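Local coordinates for beta-hexosaminidase Amuc_2018 (Akkermansia muciniphila, PDB 6JEB), which hydrolyses terminal non-reducing N-acetylglucosamine and N-acetylgalactosamine residues from beta-linked glycans, including N-glycans and chitobiose, at residues 87-91 / 378-382. Residues are numbered along the deposited sequence; the frame is centred on the assembly and turned at random.
Sequences KPRYP and LDPAF
Arg-89 reaches Asp-379 end-on and puts both terminal nitrogens on a single oxygen: NH1 lies 2.9 Å and NH2 3.0 Å from OD1, a salt bridge with two bent hydrogen bonds. The arginine gets there fully stretched, CG anti to the backbone N (chi1 180°) and the chain extended to NE. OD1 sits near the guanidinium plane, but the carboxylate is turned 38° from it, and NH1 meets OD1 from above the carboxylate plane. Asp-379 OD1 also accepts from the backbone N of Ala-381 at 3.1 Å, closing an Asx turn, while OD2 accepts from Gly-383 N.

The close-packed part is the buried Tyr-90: CE2 is 3.7 Å from CG of Pro-380, OH is 3.5 Å from CB of Ala-381, and the hydroxyl also lies above one guanidinium face of Arg-89, offset toward its rim. Arg-89 and Asp-379, partly exposed, form the solvent side, where the hold is polar. Replacing Asp-379 by an alanine is likely to leave the guanidinium without this carboxylate partner and the turn without its side-chain bond. With three donors, one carboxylate oxygen both shapes the 372-376/386-389 interhelix loop and ties it to the loop entering TIM-barrel strand 92-97 of the family 20 catalytic domain, away from the annotated sites.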
ATOM      1  N   LYS A  87     -13.332 -16.588  -2.541  1.00 13.20           N
ATOM      2  CA  LYS A  87     -13.366 -15.416  -3.403  1.00 13.14           C
ATOM      3  C   LYS A  87     -13.241 -14.220  -2.476  1.00 14.28           C
ATOM      4  O   LYS A  87     -13.820 -14.250  -1.380  1.00 15.23           O
ATOM      5  CB  LYS A  87     -14.707 -15.362  -4.160  1.00 16.16           C
ATOM      6  CG  LYS A  87     -14.840 -14.237  -5.184  1.00 21.66           C
ATOM      7  CD  LYS A  87     -16.246 -14.184  -5.783  1.00 21.62           C
ATOM      8  CE  LYS A  87     -16.360 -13.079  -6.822  1.00 20.15           C
ATOM      9  NZ  LYS A  87     -15.824 -11.767  -6.302  1.00 26.76           N
ATOM     10  N   PRO A  88     -12.507 -13.176  -2.851  1.00 13.38           N
ATOM     11  CA  PRO A  88     -12.281 -12.063  -1.920  1.00 14.07           C
ATOM     12  C   PRO A  88     -13.480 -11.141  -1.765  1.00 12.91           C
ATOM     13  O   PRO A  88     -14.206 -10.840  -2.717  1.00 14.12           O
ATOM     14  CB  PRO A  88     -11.124 -11.294  -2.568  1.00 14.11           C
ATOM     15  CG  PRO A  88     -11.236 -11.606  -4.027  1.00 14.06           C
ATOM     16  CD  PRO A  88     -11.672 -13.058  -4.060  1.00 14.22           C
ATOM     17  N   ARG A  89     -13.623 -10.636  -0.538  1.00 13.22           N
ATOM     18  CA  ARG A  89     -14.641  -9.633  -0.244  1.00 12.68           C
ATOM     19  C   ARG A  89     -14.399  -8.350  -1.031  1.00 13.11           C
ATOM     20  O   ARG A  89     -15.343  -7.764  -1.585  1.00 14.75           O
ATOM     21  CB  ARG A  89     -14.656  -9.341   1.257  1.00 13.67           C
ATOM     22  CG  ARG A  89     -15.687  -8.298   1.660  1.00 14.44           C
ATOM     23  CD  ARG A  89     -15.644  -7.971   3.139  1.00 14.53           C
ATOM     24  NE  ARG A  89     -16.668  -6.987   3.486  1.00 15.53           N
ATOM     25  CZ  ARG A  89     -16.715  -6.314   4.635  1.00 15.14           C
ATOM     26  NH1 ARG A  89     -15.780  -6.500   5.569  1.00 15.66           N
ATOM     27  NH2 ARG A  89     -17.695  -5.443   4.843  1.00 18.27           N
ATOM     28  N   TYR A  90     -13.141  -7.897  -1.090  1.00 13.60           N
ATOM     29  CA  TYR A  90     -12.791  -6.658  -1.760  1.00 13.05           C
ATOM     30  C   TYR A  90     -11.742  -6.891  -2.833  1.00 12.85           C
ATOM     31  O   TYR A  90     -10.826  -7.702  -2.649  1.00 13.94           O
ATOM     32  CB  TYR A  90     -12.222  -5.635  -0.783  1.00 13.43           C
ATOM     33  CG  TYR A  90     -13.239  -5.043   0.145  1.00 15.03           C
ATOM     34  CD1 TYR A  90     -14.187  -4.129  -0.319  1.00 15.23           C
ATOM     35  CD2 TYR A  90     -13.258  -5.392   1.489  1.00 15.65           C
ATOM     36  CE1 TYR A  90     -15.121  -3.576   0.541  1.00 16.81           C
ATOM     37  CE2 TYR A  90     -14.191  -4.852   2.355  1.00 16.29           C
ATOM     38  CZ  TYR A  90     -15.119  -3.947   1.879  1.00 16.27           C
ATOM     39  OH  TYR A  90     -16.038  -3.408   2.745  1.00 19.55           O
ATOM     40  N   PRO A  91     -11.830  -6.163  -3.947  1.00 13.11           N
ATOM     41  CA  PRO A  91     -10.870  -6.357  -5.040  1.00 14.21           C
ATOM     42  C   PRO A  91      -9.549  -5.644  -4.850  1.00 12.83           C
ATOM     43  O   PRO A  91      -8.598  -5.957  -5.576  1.00 15.33           O
ATOM     44  CB  PRO A  91     -11.605  -5.784  -6.258  1.00 14.76           C
ATOM     45  CG  PRO A  91     -12.544  -4.761  -5.666  1.00 15.27           C
ATOM     46  CD  PRO A  91     -12.986  -5.339  -4.350  1.00 14.32           C
ATOM     47  N   LEU A 378     -10.725  -4.217  12.332  1.00 16.43           N
ATOM     48  CA  LEU A 378     -11.125  -3.433  11.168  1.00 16.19           C
ATOM     49  C   LEU A 378     -12.142  -4.181  10.311  1.00 17.01           C
ATOM     50  O   LEU A 378     -11.871  -5.286   9.828  1.00 16.71           O
ATOM     51  CB  LEU A 378      -9.905  -3.094  10.320  1.00 16.53           C
ATOM     52  CG  LEU A 378     -10.226  -2.361   9.015  1.00 16.88           C
ATOM     53  CD1 LEU A 378     -10.825  -0.983   9.303  1.00 18.29           C
ATOM     54  CD2 LEU A 378      -8.975  -2.248   8.156  1.00 19.36           C
ATOM     55  N   ASP A 379     -13.306  -3.564  10.120  1.00 17.38           N
ATOM     56  CA  ASP A 379     -14.218  -3.872   9.024  1.00 17.53           C
ATOM     57  C   ASP A 379     -14.121  -2.679   8.087  1.00 17.29           C
ATOM     58  O   ASP A 379     -14.497  -1.565   8.486  1.00 18.56           O
ATOM     59  CB  ASP A 379     -15.646  -4.011   9.562  1.00 18.90           C
ATOM     60  CG  ASP A 379     -16.704  -4.094   8.458  1.00 19.46           C
ATOM     61  OD1 ASP A 379     -16.353  -4.235   7.266  1.00 17.15           O
ATOM     62  OD2 ASP A 379     -17.912  -4.013   8.793  1.00 21.09           O
ATOM     63  N   PRO A 380     -13.590  -2.834   6.865  1.00 16.28           N
ATOM     64  CA  PRO A 380     -13.421  -1.662   5.985  1.00 17.05           C
ATOM     65  C   PRO A 380     -14.695  -0.880   5.755  1.00 18.42           C
ATOM     66  O   PRO A 380     -14.629   0.333   5.508  1.00 19.13           O
ATOM     67  CB  PRO A 380     -12.884  -2.279   4.686  1.00 16.12           C
ATOM     68  CG  PRO A 380     -12.165  -3.507   5.143  1.00 16.17           C
ATOM     69  CD  PRO A 380     -13.032  -4.056   6.252  1.00 15.59           C
ATOM     70  N   ALA A 381     -15.856  -1.532   5.846  1.00 18.01           N
ATOM     71  CA  ALA A 381     -17.144  -0.876   5.666  1.00 20.14           C
ATOM     72  C   ALA A 381     -17.696  -0.286   6.953  1.00 20.70           C
ATOM     73  O   ALA A 381     -18.724   0.398   6.906  1.00 22.32           O
ATOM     74  CB  ALA A 381     -18.164  -1.860   5.090  1.00 21.63           C
ATOM     75  N   PHE A 382     -17.042  -0.526   8.090  1.00 19.35           N
ATOM     76  CA  PHE A 382     -17.485   0.004   9.379  1.00 22.12           C
ATOM     77  C   PHE A 382     -18.955  -0.307   9.651  1.00 26.50           C
ATOM     78  O   PHE A 382     -19.710   0.526  10.162  1.00 29.99           O
ATOM     79  CB  PHE A 382     -17.166   1.495   9.511  1.00 22.18           C
ATOM     80  CG  PHE A 382     -15.713   1.766   9.726  1.00 23.10           C
ATOM     81  CD1 PHE A 382     -14.830   1.776   8.660  1.00 23.05           C
ATOM     82  CD2 PHE A 382     -15.220   1.979  11.003  1.00 24.48           C
ATOM     83  CE1 PHE A 382     -13.480   2.002   8.863  1.00 23.61           C
ATOM     84  CE2 PHE A 382     -13.873   2.212  11.211  1.00 27.03           C
ATOM     85  CZ  PHE A 382     -13.001   2.222  10.139  1.00 26.82           C
TER